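Local atomic coordinates of glycerophosphodiester phosphodiesterase (Cytophaga hutchinsonii ATCC 33406, PDB entry 3CH0), a protein that belongs to the glycerophosphodiester phosphodiesterase family and folds as a TIM barrel, a sheet of largely parallel strands linked by helices. Residues Phe60-Met66 with Asp95-His101; His14-Arg18 with Ala28-Ala32; Phe81-Ala85 with Asn145-Pro149; Leu34-Thr38 with Pro266-Phe270. All coordinates share one frame; numbering follows the deposited sequence.

Interaction 1 of 4, residues Phe60-Met66 with Asp95-His101; sequences FHHEITM and DVGMKTH. With EDO (1,2-ethanediol), chain G; EDO (1,2-ethanediol), chain M.
Lys99 reaches over the turn 62-65 and places its ammonium between two backbone carbonyls, a span for which lysine has both length and charge. Lys99 NZ donates to His62 O at 2.7 Å, in the carbonyl plane and on a lone pair, and to Thr65 O at 3.2 Å from above that carbonyl's plane. The reach depends on a stretched chain, CG anti to the backbone N (chi1 -169°) and every later torsion near 180°; water 4 takes a further NZ proton. Beside it Ile64 CD1 lies alongside Val96 CB at 4.1 Å, beta-branched residues that suit this buried side, and Val96 CG1 meets the edge of the Phe60 ring, 3.8 Å from CD1. Glu63 CB sits over one face of the His101 ring, a CH-pi contact 4.0 Å from its centroid, while the Glu63 carboxylate turns to a salt bridge with Arg103. Selenomethionine Met66 folds its CE toward Lys99 N.

Further out, His61 O holds the turn, gripped from opposite faces of its plane by Ile64 N and Thr65 OG1. Asp95 shapes the other loop: its OD2 accepts from Met98 N at 2.8 Å and from Gly97 N, an Asx turn. Waters 2 and 3 join Ile64 O to the Lys99 backbone. Two loops are joined by one lysine, shared waters and a small apolar patch, and the carbonyls probably stabilise the lysine's charge.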
loop_
_atom_site.group_PDB
_atom_site.type_symbol
_atom_site.label_atom_id
_atom_site.label_comp_id
_atom_site.label_asym_id
_atom_site.label_seq_id
_atom_site.Cartn_x
_atom_site.Cartn_y
_atom_site.Cartn_z
ATOM N N PHE A 60 14.777 -3.054 -6.849
ATOM C CA PHE A 60 14.304 -2.189 -7.960
ATOM C C PHE A 60 13.694 -3.004 -9.062
ATOM O O PHE A 60 14.359 -3.804 -9.687
ATOM C CB PHE A 60 15.440 -1.339 -8.542
ATOM C CG PHE A 60 15.770 -0.160 -7.701
ATOM C CD1 PHE A 60 15.097 1.070 -7.882
ATOM C CD2 PHE A 60 16.693 -0.269 -6.651
ATOM C CE1 PHE A 60 15.387 2.163 -7.071
ATOM C CE2 PHE A 60 16.975 0.795 -5.853
ATOM C CZ PHE A 60 16.313 2.048 -6.054
ATOM N N HIS A 61 12.397 -2.817 -9.289
ATOM C CA HIS A 61 11.640 -3.668 -10.170
ATOM C C HIS A 61 11.850 -3.279 -11.613
ATOM O O HIS A 61 11.829 -2.071 -11.977
ATOM C CB HIS A 61 10.133 -3.594 -9.804
ATOM C CG HIS A 61 9.332 -4.748 -10.302
ATOM N ND1 HIS A 61 8.966 -4.896 -11.621
ATOM C CD2 HIS A 61 8.764 -5.786 -9.634
ATOM C CE1 HIS A 61 8.236 -5.988 -11.750
ATOM N NE2 HIS A 61 8.126 -6.568 -10.565
ATOM N N HIS A 62 11.936 -4.282 -12.480
ATOM C CA HIS A 62 12.132 -3.981 -13.916
ATOM C C HIS A 62 10.964 -3.216 -14.586
ATOM O O HIS A 62 11.161 -2.555 -15.633
ATOM C CB HIS A 62 12.407 -5.280 -14.699
ATOM C CG HIS A 62 11.193 -6.075 -15.015
ATOM N ND1 HIS A 62 10.606 -6.932 -14.105
ATOM C CD2 HIS A 62 10.468 -6.180 -16.148
ATOM C CE1 HIS A 62 9.556 -7.506 -14.656
ATOM N NE2 HIS A 62 9.462 -7.085 -15.903
ATOM N N GLU A 63 9.738 -3.258 -14.039
ATOM C CA GLU A 63 8.671 -2.621 -14.724
ATOM C C GLU A 63 8.803 -1.128 -14.611
ATOM O O GLU A 63 8.247 -0.408 -15.460
ATOM C CB GLU A 63 7.302 -3.079 -14.211
ATOM C CG GLU A 63 7.008 -4.483 -14.670
ATOM C CD GLU A 63 5.604 -4.936 -14.272
ATOM O OE1 GLU A 63 5.231 -4.734 -13.094
ATOM O OE2 GLU A 63 4.856 -5.472 -15.123
ATOM N N ILE A 64 9.506 -0.668 -13.578
ATOM C CA ILE A 64 9.508 0.767 -13.284
ATOM C C ILE A 64 10.870 1.441 -13.363
ATOM O O ILE A 64 10.949 2.702 -13.346
ATOM C CB ILE A 64 8.863 1.053 -11.891
ATOM C CG1 ILE A 64 9.711 0.478 -10.739
ATOM C CG2 ILE A 64 7.415 0.523 -11.852
ATOM C CD1 ILE A 64 9.238 0.868 -9.291
ATOM N N THR A 65 11.941 0.639 -13.371
ATOM C CA THR A 65 13.288 1.142 -13.131
ATOM C C THR A 65 14.102 1.058 -14.441
ATOM O O THR A 65 14.375 0.000 -14.948
ATOM C CB THR A 65 14.054 0.360 -12.027
ATOM O OG1 THR A 65 13.242 0.227 -10.846
ATOM C CG2 THR A 65 15.334 1.087 -11.681
HETATM N N MSE A 66 14.485 2.224 -14.963
HETATM C CA MSE A 66 15.302 2.232 -16.184
HETATM C C MSE A 66 16.655 1.558 -16.045
HETATM O O MSE A 66 17.025 0.748 -16.877
HETATM C CB MSE A 66 15.516 3.694 -16.637
HETATM C CG MSE A 66 16.190 3.813 -17.991
HETATM SE SE MSE A 66 14.846 3.441 -19.278
HETATM C CE MSE A 66 14.051 5.182 -18.989
ATOM N N ASP A 95 16.100 6.555 -10.869
ATOM C CA ASP A 95 14.812 6.900 -11.375
ATOM C C ASP A 95 13.866 5.715 -11.430
ATOM O O ASP A 95 14.240 4.631 -11.931
ATOM C CB ASP A 95 14.950 7.481 -12.773
ATOM C CG ASP A 95 13.623 7.930 -13.329
ATOM O OD1 ASP A 95 13.245 9.123 -13.075
ATOM O OD2 ASP A 95 12.922 7.131 -13.946
ATOM N N VAL A 96 12.644 5.942 -10.929
ATOM C CA VAL A 96 11.543 4.983 -11.024
ATOM C C VAL A 96 10.281 5.590 -11.616
ATOM O O VAL A 96 9.152 5.222 -11.255
ATOM C CB VAL A 96 11.281 4.367 -9.634
ATOM C CG1 VAL A 96 12.493 3.480 -9.220
ATOM C CG2 VAL A 96 10.925 5.445 -8.635
ATOM N N GLY A 97 10.448 6.524 -12.554
ATOM C CA GLY A 97 9.297 7.113 -13.187
ATOM C C GLY A 97 9.269 7.269 -14.707
ATOM O O GLY A 97 8.208 7.404 -15.334
HETATM N N MSE A 98 10.463 7.274 -15.301
HETATM C CA MSE A 98 10.550 7.515 -16.743
HETATM C C MSE A 98 10.397 6.310 -17.640
HETATM O O MSE A 98 10.154 6.434 -18.852
HETATM C CB MSE A 98 11.895 8.182 -17.073
HETATM C CG MSE A 98 12.008 9.569 -16.548
HETATM SE SE MSE A 98 10.679 10.839 -17.315
HETATM C CE MSE A 98 11.136 10.677 -19.236
ATOM N N LYS A 99 10.608 5.127 -17.081
ATOM C CA LYS A 99 10.403 3.918 -17.851
ATOM C C LYS A 99 8.937 3.619 -18.086
ATOM O O LYS A 99 8.120 3.671 -17.185
ATOM C CB LYS A 99 11.041 2.703 -17.168
ATOM C CG LYS A 99 11.090 1.453 -18.036
ATOM C CD LYS A 99 11.872 0.367 -17.311
ATOM C CE LYS A 99 12.211 -0.850 -18.143
ATOM N NZ LYS A 99 13.120 -1.751 -17.365
ATOM N N THR A 100 8.580 3.238 -19.309
ATOM C CA THR A 100 7.244 2.838 -19.611
ATOM C C THR A 100 6.843 1.554 -18.891
ATOM O O THR A 100 7.565 0.568 -18.959
ATOM C CB THR A 100 7.039 2.638 -21.116
ATOM O OG1 THR A 100 7.301 3.894 -21.749
ATOM C CG2 THR A 100 5.628 2.192 -21.402
ATOM N N HIS A 101 5.732 1.629 -18.154
ATOM C CA HIS A 101 5.172 0.496 -17.443
ATOM C C HIS A 101 4.273 -0.283 -18.395
ATOM O O HIS A 101 3.238 0.228 -18.795
ATOM C CB HIS A 101 4.374 0.980 -16.204
ATOM C CG HIS A 101 4.084 -0.121 -15.230
ATOM N ND1 HIS A 101 3.724 -1.401 -15.631
ATOM C CD2 HIS A 101 4.143 -0.151 -13.877
ATOM C CE1 HIS A 101 3.543 -2.151 -14.551
ATOM N NE2 HIS A 101 3.822 -1.428 -13.478
HETATM C C1 EDO G . 18.885 7.712 -12.738
HETATM O O1 EDO G . 18.646 6.313 -12.467
HETATM C C2 EDO G . 20.207 7.991 -13.466
HETATM O O2 EDO G . 20.605 9.382 -13.362
HETATM C C1 EDO M . 18.523 1.412 -20.763
HETATM O O1 EDO M . 18.494 1.293 -19.339
HETATM C C2 EDO M . 19.983 1.629 -21.152
HETATM O O2 EDO M . 20.831 0.521 -20.728
HETATM O O HOH W 1 9.021 -1.412 -17.929
HETATM O O HOH W 2 12.653 4.545 -14.741
HETATM O O HOH W 3 8.717 4.191 -14.400
HETATM O O HOH W 4 15.691 -0.583 -18.517
#

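Interaction 2 of 4, residues His14-Arg18 with Ala28-Ala32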
loop_
_atom_site.group_PDB
_atom_site.type_symbol
_atom_site.label_atom_id
_atom_site.label_comp_id
_atom_site.label_asym_id
_atom_site.label_seq_id
_atom_site.Cartn_x
_atom_site.Cartn_y
_atom_site.Cartn_z
ATOM N N HIS A 14 -4.165 3.554 -4.809
ATOM C CA HIS A 14 -3.206 2.451 -4.743
ATOM C C HIS A 14 -1.817 2.971 -5.142
ATOM O O HIS A 14 -1.655 3.465 -6.279
ATOM C CB HIS A 14 -3.640 1.308 -5.689
ATOM C CG HIS A 14 -2.842 0.048 -5.596
ATOM N ND1 HIS A 14 -2.287 -0.568 -6.705
ATOM C CD2 HIS A 14 -2.532 -0.736 -4.531
ATOM C CE1 HIS A 14 -1.693 -1.693 -6.315
ATOM N NE2 HIS A 14 -1.851 -1.825 -5.007
ATOM N N ARG A 15 -0.846 2.904 -4.250
ATOM C CA ARG A 15 0.473 3.476 -4.504
ATOM C C ARG A 15 0.376 4.920 -4.907
ATOM O O ARG A 15 1.093 5.421 -5.758
ATOM C CB ARG A 15 1.272 2.644 -5.521
ATOM C CG ARG A 15 1.231 1.105 -5.227
ATOM C CD ARG A 15 2.091 0.236 -6.114
ATOM N NE ARG A 15 1.680 -1.149 -5.911
ATOM C CZ ARG A 15 1.993 -2.133 -6.709
ATOM N NH1 ARG A 15 2.934 -1.994 -7.650
ATOM N NH2 ARG A 15 1.429 -3.296 -6.509
ATOM N N GLY A 16 -0.554 5.573 -4.229
ATOM C CA GLY A 16 -0.911 6.979 -4.519
ATOM C C GLY A 16 -1.861 6.951 -5.697
ATOM O O GLY A 16 -3.052 7.184 -5.563
ATOM N N CYS A 17 -1.356 6.653 -6.886
ATOM C CA CYS A 17 -2.218 6.528 -8.059
ATOM C C CYS A 17 -1.420 5.940 -9.220
ATOM O O CYS A 17 -1.205 6.580 -10.232
ATOM C CB CYS A 17 -2.894 7.851 -8.477
ATOM S SG CYS A 17 -1.763 9.207 -8.751
ATOM N N ARG A 18 -1.021 4.699 -9.083
ATOM C CA ARG A 18 -0.173 4.030 -10.118
ATOM C C ARG A 18 -0.685 4.098 -11.543
ATOM O O ARG A 18 0.099 4.169 -12.501
ATOM C CB ARG A 18 0.084 2.564 -9.747
ATOM C CG ARG A 18 0.763 1.728 -10.847
ATOM C CD ARG A 18 1.115 0.332 -10.318
ATOM N NE ARG A 18 -0.069 -0.432 -9.931
ATOM C CZ ARG A 18 -0.142 -1.764 -9.871
ATOM N NH1 ARG A 18 0.924 -2.497 -10.107
ATOM N NH2 ARG A 18 -1.304 -2.345 -9.581
ATOM N N ALA A 28 2.786 11.035 -7.227
ATOM C CA ALA A 28 1.553 10.273 -7.166
ATOM C C ALA A 28 0.729 10.581 -5.921
ATOM O O ALA A 28 -0.498 10.699 -5.963
ATOM C CB ALA A 28 1.838 8.715 -7.250
ATOM N N PHE A 29 1.413 10.682 -4.781
ATOM C CA PHE A 29 0.689 10.967 -3.550
ATOM C C PHE A 29 0.078 12.354 -3.585
ATOM O O PHE A 29 -1.028 12.542 -3.135
ATOM C CB PHE A 29 1.512 10.817 -2.300
ATOM C CG PHE A 29 2.026 9.407 -2.124
ATOM C CD1 PHE A 29 1.135 8.368 -2.027
ATOM C CD2 PHE A 29 3.384 9.129 -2.084
ATOM C CE1 PHE A 29 1.580 7.065 -1.888
ATOM C CE2 PHE A 29 3.838 7.799 -1.956
ATOM C CZ PHE A 29 2.897 6.799 -1.883
ATOM N N THR A 30 0.796 13.308 -4.128
ATOM C CA THR A 30 0.275 14.694 -4.226
ATOM C C THR A 30 -0.924 14.778 -5.141
ATOM O O THR A 30 -1.922 15.351 -4.782
ATOM C CB THR A 30 1.375 15.627 -4.734
ATOM O OG1 THR A 30 2.551 15.540 -3.899
ATOM C CG2 THR A 30 0.864 17.098 -4.773
ATOM N N LYS A 31 -0.865 14.102 -6.295
ATOM C CA LYS A 31 -2.011 14.005 -7.185
ATOM C C LYS A 31 -3.215 13.382 -6.489
ATOM O O LYS A 31 -4.339 13.881 -6.622
ATOM C CB LYS A 31 -1.618 13.211 -8.437
ATOM C CG LYS A 31 -2.747 12.860 -9.384
ATOM C CD LYS A 31 -3.301 13.998 -10.112
ATOM C CE LYS A 31 -4.351 13.505 -11.110
ATOM N NZ LYS A 31 -5.057 14.661 -11.738
ATOM N N ALA A 32 -3.025 12.255 -5.794
ATOM C CA ALA A 32 -4.154 11.608 -5.147
ATOM C C ALA A 32 -4.747 12.538 -4.075
ATOM O O ALA A 32 -5.972 12.579 -3.902
ATOM C CB ALA A 32 -3.692 10.249 -4.529
#
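The Phe29 ring leans on Gly16, with Phe29 CE1 3.5 Å from Gly16 N and Phe29 CD1 equally close to Gly16 CA. On the loop, Arg15 CG covers one face of the His14 ring, over its centre, while Arg18 NH2 lies at that ring's edge. The guanidinium groups of Arg15 and Arg18 lie face against face, displaced toward the rim, with CZ of Arg15 3.6 Å above the plane of the Arg18 guanidinium. Salt bridges from Glu23 to Arg15 and from Asp264 to Arg18 probably offset the like charges. Citric acid, probably from the crystallisation liquor, is hydrogen-bonded by His14 NE2 and Arg15 NH2, and glycerol by Arg15 NH2 and Arg18 NH1, consistent with a polar pocket at this end of the barrel.

This is the first beta-alpha loop of the TIM barrel, between strand 10-13 and helix 26-35, and the helix packs back on it. Gly16 bends at phi +81° directly against the helix, where a residue lacking a side chain fits. Small residues let the backbones come so near: Ala32 CB is 3.3 Å from Gly16 O, and Ala28 CB rests 3.7 Å from Arg15 O. Cys17 is suited by its small, apolar SG, set between the backbone N and carbonyl carbon (chi1 55°), which packs against Ala28 CB at 3.9 Å and the aliphatic start of Lys31. Phe29 and Ala32 also touch Leu40 of strand 39-46.

Interaction 3 of 4, residues Phe81-Ala85 with Asn145-Pro149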
loop_
_atom_site.group_PDB
_atom_site.type_symbol
_atom_site.label_atom_id
_atom_site.label_comp_id
_atom_site.label_asym_id
_atom_site.label_seq_id
_atom_site.Cartn_x
_atom_site.Cartn_y
_atom_site.Cartn_z
ATOM N N PHE A 81 19.305 -5.797 -7.211
ATOM C CA PHE A 81 19.304 -4.388 -6.783
ATOM C C PHE A 81 18.453 -4.296 -5.527
ATOM O O PHE A 81 17.344 -3.761 -5.511
ATOM C CB PHE A 81 18.785 -3.482 -7.902
ATOM C CG PHE A 81 19.487 -3.712 -9.207
ATOM C CD1 PHE A 81 20.868 -3.591 -9.281
ATOM C CD2 PHE A 81 18.797 -4.099 -10.326
ATOM C CE1 PHE A 81 21.547 -3.839 -10.479
ATOM C CE2 PHE A 81 19.494 -4.358 -11.543
ATOM C CZ PHE A 81 20.867 -4.214 -11.582
ATOM N N ASN A 82 19.044 -4.820 -4.469
ATOM C CA ASN A 82 18.332 -5.024 -3.184
ATOM C C ASN A 82 18.424 -3.810 -2.303
ATOM O O ASN A 82 19.503 -3.415 -1.854
ATOM C CB ASN A 82 19.021 -6.188 -2.473
ATOM C CG ASN A 82 18.394 -6.541 -1.119
ATOM O OD1 ASN A 82 17.357 -5.992 -0.726
ATOM N ND2 ASN A 82 18.992 -7.526 -0.437
ATOM N N LEU A 83 17.286 -3.159 -2.069
ATOM C CA LEU A 83 17.250 -1.968 -1.246
ATOM C C LEU A 83 17.800 -2.133 0.164
ATOM O O LEU A 83 18.373 -1.240 0.747
ATOM C CB LEU A 83 15.829 -1.350 -1.178
ATOM C CG LEU A 83 15.345 -0.477 -2.340
ATOM C CD1 LEU A 83 15.095 -1.282 -3.592
ATOM C CD2 LEU A 83 14.131 0.321 -1.864
ATOM N N TYR A 84 17.584 -3.314 0.735
ATOM C CA TYR A 84 18.120 -3.595 2.072
ATOM C C TYR A 84 19.670 -3.679 2.139
ATOM O O TYR A 84 20.224 -3.654 3.238
ATOM C CB TYR A 84 17.495 -4.876 2.628
ATOM C CG TYR A 84 17.622 -5.071 4.104
ATOM C CD1 TYR A 84 17.416 -4.036 4.981
ATOM C CD2 TYR A 84 17.945 -6.325 4.633
ATOM C CE1 TYR A 84 17.537 -4.221 6.370
ATOM C CE2 TYR A 84 18.067 -6.525 5.981
ATOM C CZ TYR A 84 17.868 -5.488 6.843
ATOM O OH TYR A 84 17.992 -5.600 8.197
ATOM N N ALA A 85 20.297 -3.837 0.951
ATOM C CA ALA A 85 21.771 -3.849 0.805
ATOM C C ALA A 85 22.282 -2.475 0.377
ATOM O O ALA A 85 23.476 -2.322 0.091
ATOM C CB ALA A 85 22.190 -4.879 -0.180
ATOM N N ASN A 145 16.240 -10.978 7.156
ATOM C CA ASN A 145 17.702 -10.796 7.135
ATOM C C ASN A 145 18.311 -10.670 5.757
ATOM O O ASN A 145 19.522 -10.404 5.636
ATOM C CB ASN A 145 18.459 -11.947 7.881
ATOM C CG ASN A 145 19.979 -11.627 8.102
ATOM O OD1 ASN A 145 20.316 -10.724 8.833
ATOM N ND2 ASN A 145 20.880 -12.410 7.448
ATOM N N ILE A 146 17.532 -10.892 4.722
ATOM C CA ILE A 146 18.049 -10.864 3.340
ATOM C C ILE A 146 17.444 -9.642 2.641
ATOM O O ILE A 146 18.196 -8.810 2.107
ATOM C CB ILE A 146 17.725 -12.162 2.523
ATOM C CG1 ILE A 146 18.375 -13.374 3.189
ATOM C CG2 ILE A 146 18.158 -12.054 1.039
ATOM C CD1 ILE A 146 17.946 -14.710 2.541
ATOM N N ASP A 147 16.119 -9.559 2.640
ATOM C CA ASP A 147 15.341 -8.529 1.910
ATOM C C ASP A 147 14.832 -7.433 2.807
ATOM O O ASP A 147 14.430 -6.378 2.297
ATOM C CB ASP A 147 14.213 -9.187 1.191
ATOM C CG ASP A 147 14.704 -10.241 0.203
ATOM O OD1 ASP A 147 15.706 -9.972 -0.492
ATOM O OD2 ASP A 147 14.106 -11.340 0.162
ATOM N N HIS A 148 14.854 -7.660 4.114
ATOM C CA HIS A 148 14.357 -6.710 5.087
ATOM C C HIS A 148 14.726 -7.236 6.483
ATOM O O HIS A 148 15.163 -8.382 6.591
ATOM C CB HIS A 148 12.819 -6.560 4.959
ATOM C CG HIS A 148 12.111 -7.875 4.949
ATOM N ND1 HIS A 148 12.037 -8.717 6.059
ATOM C CD2 HIS A 148 11.457 -8.506 3.945
ATOM C CE1 HIS A 148 11.385 -9.812 5.705
ATOM N NE2 HIS A 148 11.030 -9.722 4.428
ATOM N N PRO A 149 14.541 -6.422 7.521
ATOM C CA PRO A 149 14.875 -6.897 8.876
ATOM C C PRO A 149 13.892 -7.985 9.388
ATOM O O PRO A 149 12.905 -8.302 8.767
ATOM C CB PRO A 149 14.714 -5.647 9.731
ATOM C CG PRO A 149 14.667 -4.459 8.751
ATOM C CD PRO A 149 14.083 -5.014 7.512
HETATM O O HOH W 5 15.416 -7.563 -1.974
HETATM O O HOH W 6 18.494 -8.002 9.082
#
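Asn82 ND2 donates to Ile146 O at 3.0 Å along a nearly straight path (165° at the hydrogen), with the acceptor in the plane of the amide and the donor tilted 30° from the carbonyl plane. The other end of the amide is used too. Asn82 OD1 accepts from Tyr84 N, forming an Asx turn at the start of the 3-10 segment 83-85, and water 5, held by Asp147 OD1, reaches it by a weak bond.

Tyr84 carries most of the packing. Its CG lies anti to the backbone N (chi1 -162°), which swings the ring across the loop 145-149. His148 CA sits over the centre of one face, 3.6 Å above the plane, whereas Ile146 O lies at the edge, 3.6 Å from CD2. Pro149 crosses obliquely near the far end, its CD 3.7 Å from Tyr84 CE1. Water 6 then joins Tyr84 OH to Asn145 OD1.

His148 holds the loop's own shape: ND1 donates to Pro149 O at 2.9 Å, and NE2 is hydrogen-bonded with Thr140 N. Tyrosine and asparagine suit this place, where the long excursion between strands 52-54 and 132-137 meets the loop after strand 132-137: one amide and one hydroxyl deal with polar groups and water, while the ring covers backbone.

Interaction 4 of 4, residues Leu34-Thr38 with Pro266-Phe270; sequences LLGVT and PDLFF
At Gly36 the chain leaves helix 26-35 with phi +106°, a Schellman motif, and the carbonyls of Leu35 and Gly36 come up against Phe270, just past the 3-10 turn 266-269. Leu35 O lies over the centre of the Phe270 ring, 3.4 Å above its plane, and Phe269 CB covers the opposite face. Gly36 O is 3.5 Å from Phe270 CZ. Glycine suits the positive phi, at which a CB would press on the preceding carbonyl O. Phe270 CG stands anti to its own carbonyl carbon (chi1 -54°), bringing the ring back over the helix end.

The contact joins the first and last parts of the TIM barrel: strand 10-13, which leads to helix 26-35, pairs in parallel with strand 260-263, which runs into this turn. Proline fits the start of the 3-10 segment, where no N-H is needed for the turn's own bonding, while Pro266 O accepts from Phe269 N.

Two aliphatic side chains of 34-38 meet the proline. Val37 CG1 packs on Pro266 CB at 3.6 Å, and Leu35 CD1 is 4.1 Å from Pro266 CG. Leu35 CD1 also lies 3.8 Å from Asp267 N and touches Asp267 CB. The Asp267 carboxylate OD2 lies close to Glu271 OE2, a proximity that might raise the pKa of one of them.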
loop_
_atom_site.group_PDB
_atom_site.type_symbol
_atom_site.label_atom_id
_atom_site.label_comp_id
_atom_site.label_asym_id
_atom_site.label_seq_id
_atom_site.Cartn_x
_atom_site.Cartn_y
_atom_site.Cartn_z
ATOM N N LEU A 34 -4.707 15.800 -4.002
ATOM C CA LEU A 34 -5.417 16.893 -4.674
ATOM C C LEU A 34 -6.695 16.407 -5.326
ATOM O O LEU A 34 -7.646 17.192 -5.458
ATOM C CB LEU A 34 -4.527 17.554 -5.684
ATOM C CG LEU A 34 -3.347 18.343 -5.117
ATOM C CD1 LEU A 34 -2.462 18.856 -6.217
ATOM C CD2 LEU A 34 -3.809 19.483 -4.238
ATOM N N LEU A 35 -6.755 15.152 -5.774
ATOM C CA LEU A 35 -7.981 14.610 -6.340
ATOM C C LEU A 35 -9.032 14.484 -5.282
ATOM O O LEU A 35 -10.235 14.557 -5.601
ATOM C CB LEU A 35 -7.722 13.217 -6.942
ATOM C CG LEU A 35 -7.130 13.057 -8.329
ATOM C CD1 LEU A 35 -6.850 11.550 -8.661
ATOM C CD2 LEU A 35 -8.012 13.653 -9.411
ATOM N N GLY A 36 -8.597 14.245 -4.043
ATOM C CA GLY A 36 -9.486 14.121 -2.926
ATOM C C GLY A 36 -9.690 12.728 -2.392
ATOM O O GLY A 36 -10.702 12.463 -1.731
ATOM N N VAL A 37 -8.707 11.845 -2.580
ATOM C CA VAL A 37 -8.874 10.527 -1.994
ATOM C C VAL A 37 -9.011 10.543 -0.484
ATOM O O VAL A 37 -8.508 11.452 0.202
ATOM C CB VAL A 37 -7.752 9.552 -2.387
ATOM C CG1 VAL A 37 -7.681 9.468 -3.932
ATOM C CG2 VAL A 37 -6.388 9.919 -1.763
ATOM N N THR A 38 -9.655 9.523 0.061
ATOM C CA THR A 38 -9.775 9.427 1.484
ATOM C C THR A 38 -8.409 9.031 2.106
ATOM O O THR A 38 -8.040 9.487 3.194
ATOM C CB THR A 38 -10.772 8.311 1.831
ATOM O OG1 THR A 38 -11.956 8.421 1.057
ATOM C CG2 THR A 38 -11.047 8.302 3.360
ATOM N N PRO A 266 -7.807 6.347 -8.947
ATOM C CA PRO A 266 -8.725 6.996 -8.019
ATOM C C PRO A 266 -9.539 8.123 -8.691
ATOM O O PRO A 266 -10.607 8.468 -8.200
ATOM C CB PRO A 266 -7.830 7.466 -6.887
ATOM C CG PRO A 266 -6.482 7.648 -7.498
ATOM C CD PRO A 266 -6.404 6.500 -8.518
ATOM N N ASP A 267 -9.064 8.633 -9.820
ATOM C CA ASP A 267 -9.822 9.571 -10.648
ATOM C C ASP A 267 -11.222 9.045 -11.073
ATOM O O ASP A 267 -12.146 9.844 -11.347
ATOM C CB ASP A 267 -8.987 10.011 -11.866
ATOM C CG ASP A 267 -8.540 8.869 -12.744
ATOM O OD1 ASP A 267 -8.101 7.845 -12.225
ATOM O OD2 ASP A 267 -8.530 9.039 -13.992
ATOM N N LEU A 268 -11.402 7.721 -11.095
ATOM C CA LEU A 268 -12.720 7.145 -11.404
ATOM C C LEU A 268 -13.818 7.709 -10.506
ATOM O O LEU A 268 -14.954 7.868 -10.926
ATOM C CB LEU A 268 -12.690 5.605 -11.313
ATOM C CG LEU A 268 -11.913 4.902 -12.450
ATOM C CD1 LEU A 268 -11.628 3.457 -12.176
ATOM C CD2 LEU A 268 -12.631 5.031 -13.799
ATOM N N PHE A 269 -13.473 8.020 -9.267
ATOM C CA PHE A 269 -14.448 8.458 -8.300
ATOM C C PHE A 269 -14.818 9.918 -8.467
ATOM O O PHE A 269 -15.784 10.333 -7.859
ATOM C CB PHE A 269 -13.930 8.230 -6.876
ATOM C CG PHE A 269 -13.972 6.787 -6.459
ATOM C CD1 PHE A 269 -15.120 6.226 -5.958
ATOM C CD2 PHE A 269 -12.880 5.967 -6.600
ATOM C CE1 PHE A 269 -15.162 4.919 -5.549
ATOM C CE2 PHE A 269 -12.918 4.667 -6.200
ATOM C CZ PHE A 269 -14.030 4.129 -5.692
ATOM N N PHE A 270 -14.026 10.688 -9.203
ATOM C CA PHE A 270 -14.207 12.138 -9.324
ATOM C C PHE A 270 -14.575 12.547 -10.767
ATOM O O PHE A 270 -14.887 13.701 -11.013
ATOM C CB PHE A 270 -12.954 12.847 -8.819
ATOM C CG PHE A 270 -12.587 12.424 -7.436
ATOM C CD1 PHE A 270 -13.297 12.893 -6.340
ATOM C CD2 PHE A 270 -11.643 11.433 -7.227
ATOM C CE1 PHE A 270 -13.000 12.451 -5.049
ATOM C CE2 PHE A 270 -11.338 11.010 -5.934
ATOM C CZ PHE A 270 -12.030 11.495 -4.848
#

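Along the chain, interaction 2 comes first and is followed by interactions 1 and 3, whose segments alternate; interaction 4 spans both 1 and 3. Interactions 2 and 4 share helix 26-35, their centres about 10 Å apart, and touch through the probable hydrogen bond Val37 N to Ala32 O and the packing of Cys17 on Pro266. Interactions 1 and 3, with centres about 19 Å apart, join where Phe60 meets Phe81 and Leu83. Interactions 3 and 4 lie about 34 Å apart, centre to centre, on opposite sides of the chain's centre. One pair thus packs where the barrel's first and last strands meet, the other among its long loops.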